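Local coordinates for class II aldolase/adducin domain protein (Pseudomonas syringae pv. phaseolicola 1448A, PDB 3OCR) that is of unknown specific function but belongs to the class II aldolase/adducin family and is possibly a lyase or an actin filament binder, at residues Val87-Gly93 against Gly103-Tyr109; Ala114-Arg119 against Leu175-Asp181; Ile134-Lys140 against Ile186-Leu192; Leu143-His149 against Leu209-Ile215. One frame throughout, in Å; residues are numbered along the deposited sequence. Where two conformers were deposited one is given.

In the fold
All four contacts lie in one aldolase/adducin domain built on a mixed β-sheet. Along the chain, interaction 1 closes before the others open; interactions 2, 3 and 4 cross, their segments alternating. Interaction 1 lies at the edge of the sheet where strand 95-97 is outermost, next to strand 87-90. It touches interaction 2 through I91, with centres about 18 Å apart. The centres of interactions 2 and 3 are about 18 Å apart; L175 packs on L187. Interactions 3 and 4 are closest, about 13 Å between centres, joined by V136, C213, L192 and L209. Interactions 1 and 4 have centres about 32 Å apart. Interaction 3 touches the second subunit and interaction 4 the third, so both join subunit interfaces.

Interaction 1 (Val87-Gly93 against Gly103-Tyr109); sequences VKVDIDG and GINYAGY
From V87 the chain runs as a strand, then enters a type I β turn from D90 to G93, closed by G93 N to D90 O at 3.1 Å. Residues 103-109 form a loop that turns helical in its phi/psi angles from Y106. The CA atoms of V87 and G103 are 7.2 Å apart, those of G93 and Y106 6.3 Å. G93 has phi/psi 92/10, where a CB would strike the carbonyl before it and crowd both tyrosine rings. The CA-to-CB bonds of V87 and V89 point toward the loop. I104 (chi1 p) packs against both: its CG2 is 3.7 Å from V87 CG1 and 3.8 Å from V89 CG1. Y109 (chi1 t) lays its ring over V89, whose CG2 is 4.0 Å from the ring centroid, a CH-pi contact. Its OH gives a weak hydrogen bond to D90 O, 2.9 Å. The Y106 ring reaches the turn, with OH 3.2 Å from D92 O. D90 OD1 accepts a hydrogen bond from T94 N. N105 OD1 accepts from G108 N at 3.0 Å, an Asx motif. This is a β-hairpin, strands 87-90 and 95-97, packed by the loop leading into helix 110-118.

Interaction 2 (Ala114-Arg119 against Leu175-Asp181); sequences AIHAAR and LVADLGD
Helices 110-118 and 169-179 pack through their C-terminal ends; the segments leave them at R119 and G180. The axes of 114-118 and 175-179 approach to 10.3 Å with a signed crossing angle of -60°. I115 and V176 bring their CA atoms to 6.6 Å. The surfaces interlock through two bumps. V176 (chi1 t) enters the hollow between A114, I115 and A118. Its CG1 lies 3.5 Å from A118 CB, and its CG2 is 3.8 Å from A114 O and 4.4 Å from I115 CD1. The small alanines leave room for it. In return, I115 (chi1 m, chi2 m) fills the hollow of L175, V176 and L179. Its CD1 is 3.9 Å from L175 CG, and its CG2 is 3.9 Å from L179 CD2. L175 and L179 share the t, p rotamer. L175 CD2 also reaches A114 CB at 4.3 Å. G180 turns the chain with positive phi (55°). R119 (m, m, m) spans the gap; its CA is 8.4 Å from D181 CA. Its NH1 makes a weak hydrogen bond to G180 O, 2.7 Å. Water 1 links R119 NH2 (3.0 Å) to D181 O (2.4 Å). NH2 also forms a salt bridge with D121 OD2 and NH1 a hydrogen bond to K182 O. L175 and L179 rest on M185, and I115 on V125. Two neighbouring helices thus layer on a β-sheet, as in an α/β fold.

Interaction 3 (Ile134-Lys140 against Ile186-Leu192); sequences IAVSAQK and ILRNHGL
Helix 131-137 ends on the turn of a bulged β-hairpin, strands 184-187 and 191-196. L187 N to G191 O (2.9 Å) and G191 N to L187 O (3.0 Å) close the turn, N189 having positive phi (55°). H190 and G191 face L187, a classic β bulge; a CB on G191 would jam against the carbonyl O of H190. CA atoms pair as I134 with G191 (4.3 Å) and S137 with R188 (4.5 Å). S137 (chi1 m) packs its CB 3.4 Å from L187 O; its OG hydrogen-bonds G133 O. N189 N gives S137 O a weak hydrogen bond, 3.3 Å. R188 (m, t, t) NH1 weakly hydrogen-bonds K140 O, 3.3 Å. Water 2 joins R188 NH1 (2.8 Å), S137 O (2.5 Å) and Q139 O (2.8 Å). I134 CG1 lies 3.4 Å from H190 O. N189 ND2 hydrogen-bonds V228 O of the second subunit. V136 also packs on helix 199-219, I186 on strand 157-160, and the H190 ring edge-to-face with H127 of strand 124-128.

Interaction 4 (Leu143-His149 against Leu209-Ile215); sequences LLPISQH and LEYACNI
This contact packs a loop and helix start against a helix at a subunit interface: the loop into short helix 148-151 meets long helix 199-219. P145 centres an inverse gamma turn. S147 is the N-cap. The CA atoms of H149 and A212 are 5.1 Å apart, those of L143 and C213 7.2 Å. L143 (t, p) places CD2 3.9 Å from L209 CD1 and CD1 4.1 Å from A212 CB. H149 (chi1 m) faces the helix. I215 CD1 lies 4.0 Å from its ring centroid, a CH-pi contact. Y211 (chi1 t) turns its edge to the H149 face, an offset edge-to-face pair with centroids 5.2 Å apart and planes at 82°. Water 3 joins S147 OG (2.7 Å) and A212 O (2.9 Å); S147 OG is also hydrogen-bonded to S150 OG. D52 OD2 and H129 O of the third subunit are hydrogen-bonded to H149 NE2 and Y211 OH, respectively. Within the chain, L143 also packs on helix 131-137 and strand 184-187.

Interaction 1 (Val87-Gly93 against Gly103-Tyr109)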
# COMPACT_ATOMS: atom_id res chain seq x y z
N VAL A 87 13.60 -20.75 -20.60
CA VAL A 87 13.59 -22.09 -21.15
C VAL A 87 12.84 -22.11 -22.47
O VAL A 87 11.72 -21.58 -22.57
CB VAL A 87 12.98 -23.12 -20.17
CG1 VAL A 87 13.17 -24.53 -20.69
CG2 VAL A 87 13.58 -22.98 -18.78
N LYS A 88 13.45 -22.75 -23.47
CA LYS A 88 12.82 -22.95 -24.77
C LYS A 88 12.14 -24.30 -24.83
O LYS A 88 12.78 -25.35 -24.64
CB LYS A 88 13.82 -22.84 -25.91
CG LYS A 88 13.16 -22.90 -27.30
CD LYS A 88 14.08 -22.36 -28.39
CE LYS A 88 15.20 -23.34 -28.71
NZ LYS A 88 16.04 -22.80 -29.82
N VAL A 89 10.83 -24.26 -25.09
CA VAL A 89 10.01 -25.46 -25.15
C VAL A 89 9.21 -25.50 -26.47
O VAL A 89 9.05 -24.46 -27.13
CB VAL A 89 9.04 -25.57 -23.94
CG1 VAL A 89 9.81 -25.62 -22.61
CG2 VAL A 89 8.03 -24.42 -23.93
N ASP A 90 8.73 -26.68 -26.85
CA ASP A 90 7.89 -26.83 -28.06
C ASP A 90 6.44 -26.60 -27.64
O ASP A 90 6.18 -26.28 -26.49
CB ASP A 90 8.08 -28.21 -28.71
CG ASP A 90 7.73 -29.38 -27.78
OD1 ASP A 90 6.98 -29.20 -26.81
OD2 ASP A 90 8.22 -30.50 -28.05
N ILE A 91 5.49 -26.77 -28.56
CA ILE A 91 4.08 -26.55 -28.25
C ILE A 91 3.54 -27.47 -27.14
O ILE A 91 2.58 -27.12 -26.45
CB ILE A 91 3.19 -26.57 -29.52
CG1 ILE A 91 1.85 -25.84 -29.28
CG2 ILE A 91 3.00 -28.00 -30.06
CD1 ILE A 91 1.99 -24.37 -28.80
N ASP A 92 4.18 -28.62 -26.93
CA ASP A 92 3.76 -29.57 -25.88
C ASP A 92 4.35 -29.28 -24.51
O ASP A 92 3.92 -29.87 -23.53
CB ASP A 92 4.17 -30.98 -26.27
CG ASP A 92 3.53 -31.43 -27.54
OD1 ASP A 92 2.39 -30.99 -27.78
OD2 ASP A 92 4.17 -32.21 -28.28
N GLY A 93 5.34 -28.40 -24.46
CA GLY A 93 6.06 -28.14 -23.23
C GLY A 93 7.30 -28.98 -23.04
O GLY A 93 7.89 -28.98 -21.95
N GLY A 103 13.97 -27.36 -15.78
CA GLY A 103 12.76 -27.60 -16.55
C GLY A 103 11.74 -26.51 -16.31
O GLY A 103 12.08 -25.41 -15.86
N ILE A 104 10.48 -26.82 -16.60
CA ILE A 104 9.43 -25.82 -16.53
C ILE A 104 8.31 -26.33 -15.66
O ILE A 104 8.28 -27.49 -15.31
CB ILE A 104 8.84 -25.47 -17.95
CG1 ILE A 104 8.09 -26.66 -18.57
CG2 ILE A 104 9.94 -24.93 -18.87
CD1 ILE A 104 7.06 -26.26 -19.68
N ASN A 105 7.40 -25.45 -15.30
CA ASN A 105 6.16 -25.87 -14.68
C ASN A 105 5.26 -26.34 -15.80
O ASN A 105 4.59 -25.54 -16.46
CB ASN A 105 5.49 -24.71 -13.97
CG ASN A 105 4.17 -25.08 -13.36
OD1 ASN A 105 3.66 -26.19 -13.57
ND2 ASN A 105 3.60 -24.16 -12.59
N TYR A 106 5.26 -27.65 -16.01
CA TYR A 106 4.56 -28.24 -17.14
C TYR A 106 3.06 -27.94 -17.12
O TYR A 106 2.48 -27.64 -18.17
CB TYR A 106 4.80 -29.74 -17.14
CG TYR A 106 4.45 -30.47 -18.42
CD1 TYR A 106 3.16 -30.98 -18.62
CD2 TYR A 106 5.42 -30.69 -19.41
CE1 TYR A 106 2.84 -31.69 -19.77
CE2 TYR A 106 5.11 -31.38 -20.57
CZ TYR A 106 3.82 -31.88 -20.74
OH TYR A 106 3.53 -32.57 -21.89
N ALA A 107 2.45 -28.00 -15.94
CA ALA A 107 1.01 -27.76 -15.82
C ALA A 107 0.65 -26.28 -16.02
O ALA A 107 -0.42 -25.96 -16.56
CB ALA A 107 0.52 -28.27 -14.47
N GLY A 108 1.54 -25.39 -15.59
CA GLY A 108 1.33 -23.94 -15.77
C GLY A 108 1.44 -23.48 -17.23
O GLY A 108 0.94 -22.42 -17.58
N TYR A 109 2.10 -24.28 -18.06
CA TYR A 109 2.30 -23.97 -19.48
C TYR A 109 1.11 -24.29 -20.39
O TYR A 109 1.02 -23.78 -21.52
CB TYR A 109 3.54 -24.70 -19.99
CG TYR A 109 3.86 -24.49 -21.46
CD1 TYR A 109 4.29 -23.25 -21.95
CD2 TYR A 109 3.78 -25.55 -22.37
CE1 TYR A 109 4.60 -23.06 -23.32
CE2 TYR A 109 4.08 -25.37 -23.74
CZ TYR A 109 4.49 -24.13 -24.20
OH TYR A 109 4.82 -23.95 -25.54

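Interaction 2 (Ala114-Arg119 against Leu175-Asp181)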
# COMPACT_ATOMS: atom_id res chain seq x y z
N ALA A 114 -2.30 -23.69 -25.18
CA ALA A 114 -3.64 -23.65 -25.80
C ALA A 114 -3.85 -22.38 -26.62
O ALA A 114 -4.34 -22.43 -27.76
CB ALA A 114 -4.74 -23.78 -24.73
N ILE A 115 -3.47 -21.23 -26.05
CA ILE A 115 -3.65 -19.95 -26.74
C ILE A 115 -2.70 -19.79 -27.94
O ILE A 115 -3.16 -19.45 -29.03
CB ILE A 115 -3.56 -18.72 -25.78
CG1 ILE A 115 -4.54 -18.84 -24.60
CG2 ILE A 115 -3.83 -17.42 -26.55
CD1 ILE A 115 -6.03 -19.08 -24.99
N HIS A 116 -1.40 -20.03 -27.74
CA HIS A 116 -0.42 -19.97 -28.84
C HIS A 116 -0.78 -20.84 -30.06
O HIS A 116 -0.56 -20.47 -31.22
CB HIS A 116 1.00 -20.31 -28.35
CG HIS A 116 1.70 -19.18 -27.66
ND1 HIS A 116 1.98 -17.98 -28.29
CD2 HIS A 116 2.18 -19.06 -26.40
CE1 HIS A 116 2.61 -17.18 -27.44
NE2 HIS A 116 2.73 -17.80 -26.29
N ALA A 117 -1.32 -22.02 -29.79
CA ALA A 117 -1.68 -22.93 -30.88
C ALA A 117 -2.88 -22.38 -31.65
O ALA A 117 -2.91 -22.43 -32.88
CB ALA A 117 -1.99 -24.30 -30.33
N ALA A 118 -3.85 -21.84 -30.92
CA ALA A 118 -5.09 -21.34 -31.52
C ALA A 118 -4.94 -20.00 -32.24
O ALA A 118 -5.72 -19.69 -33.14
CB ALA A 118 -6.18 -21.23 -30.46
N ARG A 119 -3.96 -19.22 -31.83
CA ARG A 119 -3.84 -17.84 -32.28
C ARG A 119 -2.37 -17.58 -32.63
O ARG A 119 -1.60 -17.12 -31.80
CB ARG A 119 -4.33 -16.90 -31.17
CG ARG A 119 -5.86 -16.98 -30.92
CD ARG A 119 -6.59 -16.25 -32.03
NE ARG A 119 -6.05 -14.89 -32.07
CZ ARG A 119 -6.50 -13.89 -31.31
NH1 ARG A 119 -7.53 -14.08 -30.49
NH2 ARG A 119 -5.91 -12.70 -31.38
N LEU A 175 -11.89 -22.23 -23.48
CA LEU A 175 -10.99 -21.10 -23.27
C LEU A 175 -10.70 -20.39 -24.59
O LEU A 175 -10.71 -19.15 -24.65
CB LEU A 175 -9.68 -21.57 -22.63
CG LEU A 175 -8.51 -20.63 -22.47
CD1 LEU A 175 -8.75 -19.63 -21.33
CD2 LEU A 175 -7.26 -21.47 -22.16
N VAL A 176 -10.42 -21.18 -25.63
CA VAL A 176 -10.16 -20.66 -26.97
C VAL A 176 -11.45 -20.04 -27.56
O VAL A 176 -11.43 -18.93 -28.10
CB VAL A 176 -9.54 -21.75 -27.90
CG1 VAL A 176 -9.55 -21.33 -29.36
CG2 VAL A 176 -8.09 -22.09 -27.45
N ALA A 177 -12.58 -20.74 -27.41
CA ALA A 177 -13.86 -20.22 -27.86
C ALA A 177 -14.22 -18.90 -27.19
O ALA A 177 -14.67 -17.97 -27.85
CB ALA A 177 -14.98 -21.26 -27.66
N ASP A 178 -13.99 -18.82 -25.88
CA ASP A 178 -14.24 -17.60 -25.11
C ASP A 178 -13.35 -16.43 -25.58
O ASP A 178 -13.83 -15.32 -25.74
CB ASP A 178 -14.02 -17.84 -23.61
CG ASP A 178 -15.08 -18.75 -22.98
OD1 ASP A 178 -16.22 -18.85 -23.49
OD2 ASP A 178 -14.75 -19.40 -21.97
N LEU A 179 -12.06 -16.67 -25.77
CA LEU A 179 -11.18 -15.61 -26.23
C LEU A 179 -11.57 -15.08 -27.62
O LEU A 179 -11.56 -13.86 -27.86
CB LEU A 179 -9.73 -16.12 -26.25
CG LEU A 179 -8.67 -15.10 -26.68
CD1 LEU A 179 -8.55 -14.01 -25.61
CD2 LEU A 179 -7.35 -15.82 -26.87
N GLY A 180 -11.94 -16.01 -28.52
CA GLY A 180 -12.31 -15.65 -29.90
C GLY A 180 -11.19 -14.86 -30.54
O GLY A 180 -10.01 -15.25 -30.46
N ASP A 181 -11.55 -13.72 -31.12
CA ASP A 181 -10.61 -12.86 -31.84
C ASP A 181 -9.89 -11.83 -30.96
O ASP A 181 -9.05 -11.08 -31.46
CB ASP A 181 -11.34 -12.12 -32.98
CG ASP A 181 -11.75 -13.05 -34.10
OD1 ASP A 181 -11.27 -14.20 -34.13
OD2 ASP A 181 -12.56 -12.63 -34.96
O HOH W 1 -6.93 -9.90 -31.14

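Interaction 3 (Ile134-Lys140 against Ile186-Leu192)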
# COMPACT_ATOMS: atom_id res chain seq x y z
N ILE A 134 -7.43 -10.23 -9.81
CA ILE A 134 -8.27 -11.32 -9.32
C ILE A 134 -9.57 -10.75 -8.73
O ILE A 134 -10.64 -11.28 -8.97
CB ILE A 134 -7.53 -12.21 -8.32
CG1 ILE A 134 -6.24 -12.78 -8.96
CG2 ILE A 134 -8.44 -13.31 -7.80
CD1 ILE A 134 -5.40 -13.50 -7.98
N ALA A 135 -9.47 -9.64 -7.99
CA ALA A 135 -10.64 -9.04 -7.38
C ALA A 135 -11.70 -8.66 -8.42
O ALA A 135 -12.92 -8.99 -8.30
CB ALA A 135 -10.21 -7.79 -6.55
N VAL A 136 -11.25 -7.96 -9.45
CA VAL A 136 -12.17 -7.66 -10.57
C VAL A 136 -12.68 -8.94 -11.24
O VAL A 136 -13.89 -9.03 -11.57
CB VAL A 136 -11.58 -6.67 -11.62
CG1 VAL A 136 -12.57 -6.49 -12.77
CG2 VAL A 136 -11.30 -5.28 -10.97
N SER A 137 -11.79 -9.91 -11.44
CA SER A 137 -12.19 -11.24 -11.93
C SER A 137 -13.35 -11.83 -11.14
O SER A 137 -14.20 -12.51 -11.71
CB SER A 137 -11.03 -12.24 -11.88
OG SER A 137 -9.85 -11.69 -12.43
N ALA A 138 -13.36 -11.60 -9.82
CA ALA A 138 -14.31 -12.26 -8.92
C ALA A 138 -15.69 -11.61 -8.87
O ALA A 138 -16.57 -12.07 -8.11
CB ALA A 138 -13.72 -12.33 -7.51
N GLN A 139 -15.91 -10.56 -9.65
CA GLN A 139 -17.17 -9.80 -9.60
C GLN A 139 -18.09 -10.05 -10.81
O GLN A 139 -17.62 -10.09 -11.95
CB GLN A 139 -16.88 -8.29 -9.47
CG GLN A 139 -16.02 -7.95 -8.24
CD GLN A 139 -15.66 -6.48 -8.14
OE1 GLN A 139 -15.89 -5.68 -9.05
NE2 GLN A 139 -15.01 -6.14 -7.04
N LYS A 140 -19.41 -10.13 -10.56
CA LYS A 140 -20.39 -10.46 -11.59
C LYS A 140 -20.24 -9.64 -12.85
O LYS A 140 -20.19 -10.19 -13.96
CB LYS A 140 -21.84 -10.32 -11.06
CG LYS A 140 -22.16 -11.26 -9.94
CD LYS A 140 -23.64 -11.09 -9.49
CE LYS A 140 -23.91 -11.87 -8.20
NZ LYS A 140 -23.42 -13.29 -8.25
N ILE A 186 -10.45 -11.87 -19.06
CA ILE A 186 -10.54 -11.97 -17.63
C ILE A 186 -10.93 -13.41 -17.31
O ILE A 186 -12.00 -13.91 -17.72
CB ILE A 186 -11.49 -10.87 -17.03
CG1 ILE A 186 -10.83 -9.49 -17.18
CG2 ILE A 186 -11.81 -11.16 -15.55
CD1 ILE A 186 -11.72 -8.28 -16.73
N LEU A 187 -10.04 -14.08 -16.61
CA LEU A 187 -10.30 -15.45 -16.17
C LEU A 187 -11.03 -15.33 -14.84
O LEU A 187 -10.43 -15.01 -13.82
CB LEU A 187 -8.97 -16.22 -16.03
CG LEU A 187 -8.08 -16.23 -17.28
CD1 LEU A 187 -6.64 -16.59 -16.91
CD2 LEU A 187 -8.62 -17.18 -18.37
N ARG A 188 -12.36 -15.51 -14.87
CA ARG A 188 -13.16 -15.26 -13.69
C ARG A 188 -12.66 -16.09 -12.50
O ARG A 188 -12.30 -17.27 -12.65
CB ARG A 188 -14.66 -15.57 -13.95
CG ARG A 188 -15.36 -14.69 -14.97
CD ARG A 188 -16.86 -14.96 -14.87
NE ARG A 188 -17.63 -14.45 -16.00
CZ ARG A 188 -18.15 -13.23 -16.08
NH1 ARG A 188 -18.00 -12.35 -15.10
NH2 ARG A 188 -18.85 -12.90 -17.17
N ASN A 189 -12.67 -15.44 -11.34
CA ASN A 189 -12.19 -15.96 -10.06
C ASN A 189 -10.76 -16.44 -10.15
O ASN A 189 -10.37 -17.35 -9.44
CB ASN A 189 -13.07 -17.11 -9.58
CG ASN A 189 -14.53 -16.73 -9.51
OD1 ASN A 189 -15.29 -17.10 -10.39
ND2 ASN A 189 -14.93 -15.95 -8.48
N HIS A 190 -9.98 -15.90 -11.07
CA HIS A 190 -8.71 -16.55 -11.30
C HIS A 190 -7.62 -15.53 -11.54
O HIS A 190 -6.59 -15.59 -10.86
CB HIS A 190 -8.86 -17.61 -12.44
CG HIS A 190 -7.60 -18.35 -12.77
ND1 HIS A 190 -7.53 -19.27 -13.79
CD2 HIS A 190 -6.35 -18.30 -12.23
CE1 HIS A 190 -6.30 -19.77 -13.85
NE2 HIS A 190 -5.57 -19.18 -12.92
N GLY A 191 -7.84 -14.60 -12.46
CA GLY A 191 -6.88 -13.51 -12.73
C GLY A 191 -6.98 -12.96 -14.17
O GLY A 191 -8.07 -12.96 -14.80
N LEU A 192 -5.87 -12.47 -14.69
CA LEU A 192 -5.91 -11.75 -15.96
C LEU A 192 -5.04 -12.41 -17.01
O LEU A 192 -3.98 -12.96 -16.68
CB LEU A 192 -5.47 -10.28 -15.78
CG LEU A 192 -6.11 -9.41 -14.69
CD1 LEU A 192 -5.33 -8.10 -14.61
CD2 LEU A 192 -7.60 -9.15 -14.92
O HOH W 2 -15.88 -11.83 -13.36

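Interaction 4 (Leu143-His149 against Leu209-Ile215)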
# COMPACT_ATOMS: atom_id res chain seq x y z
N LEU A 143 -15.15 -5.96 -15.28
CA LEU A 143 -14.55 -4.63 -15.39
C LEU A 143 -15.58 -3.60 -15.83
O LEU A 143 -16.10 -3.67 -16.93
CB LEU A 143 -13.35 -4.64 -16.35
CG LEU A 143 -12.53 -3.36 -16.48
CD1 LEU A 143 -11.63 -3.09 -15.29
CD2 LEU A 143 -11.73 -3.37 -17.79
N LEU A 144 -15.82 -2.61 -14.97
CA LEU A 144 -16.86 -1.62 -15.16
C LEU A 144 -16.37 -0.44 -16.04
O LEU A 144 -15.17 -0.12 -16.01
CB LEU A 144 -17.34 -1.13 -13.78
CG LEU A 144 -17.92 -2.18 -12.81
CD1 LEU A 144 -18.09 -1.59 -11.41
CD2 LEU A 144 -19.28 -2.70 -13.29
N PRO A 145 -17.26 0.18 -16.84
CA PRO A 145 -16.84 1.33 -17.64
C PRO A 145 -16.94 2.67 -16.85
O PRO A 145 -17.82 3.49 -17.10
CB PRO A 145 -17.80 1.29 -18.83
CG PRO A 145 -19.07 0.72 -18.28
CD PRO A 145 -18.68 -0.18 -17.10
N ILE A 146 -16.05 2.89 -15.89
CA ILE A 146 -16.21 4.04 -14.95
C ILE A 146 -14.97 4.92 -14.87
O ILE A 146 -14.92 5.86 -14.06
CB ILE A 146 -16.64 3.58 -13.52
CG1 ILE A 146 -15.77 2.42 -13.00
CG2 ILE A 146 -18.09 3.11 -13.53
CD1 ILE A 146 -14.43 2.86 -12.45
N SER A 147 -13.99 4.62 -15.70
CA SER A 147 -12.78 5.42 -15.76
C SER A 147 -12.26 5.43 -17.19
O SER A 147 -12.54 4.52 -17.96
CB SER A 147 -11.71 4.86 -14.81
OG SER A 147 -11.19 3.60 -15.26
N GLN A 148 -11.47 6.44 -17.55
CA GLN A 148 -10.85 6.43 -18.88
C GLN A 148 -10.09 5.13 -19.14
O GLN A 148 -10.12 4.57 -20.24
CB GLN A 148 -9.90 7.61 -19.03
CG GLN A 148 -9.23 7.67 -20.38
CD GLN A 148 -8.74 9.06 -20.70
OE1 GLN A 148 -7.52 9.32 -20.70
NE2 GLN A 148 -9.67 9.97 -20.97
N HIS A 149 -9.40 4.65 -18.11
CA HIS A 149 -8.58 3.45 -18.19
C HIS A 149 -9.38 2.17 -18.46
O HIS A 149 -8.98 1.35 -19.28
CB HIS A 149 -7.74 3.33 -16.91
CG HIS A 149 -6.87 4.52 -16.68
ND1 HIS A 149 -7.38 5.76 -16.33
CD2 HIS A 149 -5.53 4.68 -16.78
CE1 HIS A 149 -6.38 6.62 -16.22
NE2 HIS A 149 -5.25 5.99 -16.47
N LEU A 209 -4.46 -2.74 -18.05
CA LEU A 209 -5.56 -3.49 -17.48
C LEU A 209 -5.41 -3.55 -15.95
O LEU A 209 -6.40 -3.42 -15.22
CB LEU A 209 -5.63 -4.90 -18.07
CG LEU A 209 -6.85 -5.75 -17.65
CD1 LEU A 209 -8.18 -5.02 -17.99
CD2 LEU A 209 -6.80 -7.19 -18.22
N GLU A 210 -4.18 -3.74 -15.49
CA GLU A 210 -3.89 -3.88 -14.08
C GLU A 210 -4.23 -2.54 -13.40
O GLU A 210 -4.88 -2.51 -12.33
CB GLU A 210 -2.38 -4.17 -13.89
CG GLU A 210 -1.96 -4.07 -12.42
CD GLU A 210 -2.62 -5.13 -11.54
OE1 GLU A 210 -2.94 -6.24 -12.06
OE2 GLU A 210 -2.82 -4.84 -10.33
N TYR A 211 -3.85 -1.43 -14.03
CA TYR A 211 -4.22 -0.12 -13.50
C TYR A 211 -5.73 0.10 -13.48
O TYR A 211 -6.27 0.63 -12.52
CB TYR A 211 -3.54 1.00 -14.25
CG TYR A 211 -3.45 2.30 -13.42
CD1 TYR A 211 -3.15 2.26 -12.05
CD2 TYR A 211 -3.67 3.54 -14.00
CE1 TYR A 211 -3.05 3.44 -11.28
CE2 TYR A 211 -3.57 4.72 -13.25
CZ TYR A 211 -3.25 4.67 -11.90
OH TYR A 211 -3.16 5.83 -11.18
N ALA A 212 -6.40 -0.24 -14.57
CA ALA A 212 -7.87 -0.13 -14.61
C ALA A 212 -8.47 -0.89 -13.42
O ALA A 212 -9.36 -0.38 -12.75
CB ALA A 212 -8.43 -0.64 -15.94
N CYS A 213 -7.96 -2.09 -13.12
CA CYS A 213 -8.44 -2.82 -11.97
C CYS A 213 -8.13 -2.14 -10.64
O CYS A 213 -9.01 -2.11 -9.80
CB CYS A 213 -7.97 -4.28 -11.94
SG CYS A 213 -8.46 -5.28 -13.36
N ASN A 214 -6.91 -1.64 -10.43
CA ASN A 214 -6.59 -0.88 -9.22
C ASN A 214 -7.65 0.22 -8.94
O ASN A 214 -8.10 0.44 -7.80
CB ASN A 214 -5.25 -0.13 -9.35
CG ASN A 214 -4.04 -1.04 -9.56
OD1 ASN A 214 -3.07 -0.62 -10.21
ND2 ASN A 214 -4.02 -2.22 -8.93
N ILE A 215 -7.98 0.94 -9.99
CA ILE A 215 -8.81 2.09 -9.90
C ILE A 215 -10.23 1.59 -9.56
O ILE A 215 -10.92 2.20 -8.76
CB ILE A 215 -8.86 2.84 -11.28
CG1 ILE A 215 -7.59 3.64 -11.54
CG2 ILE A 215 -10.10 3.75 -11.33
CD1 ILE A 215 -7.37 3.92 -13.04
O HOH W 3 -11.36 1.53 -13.54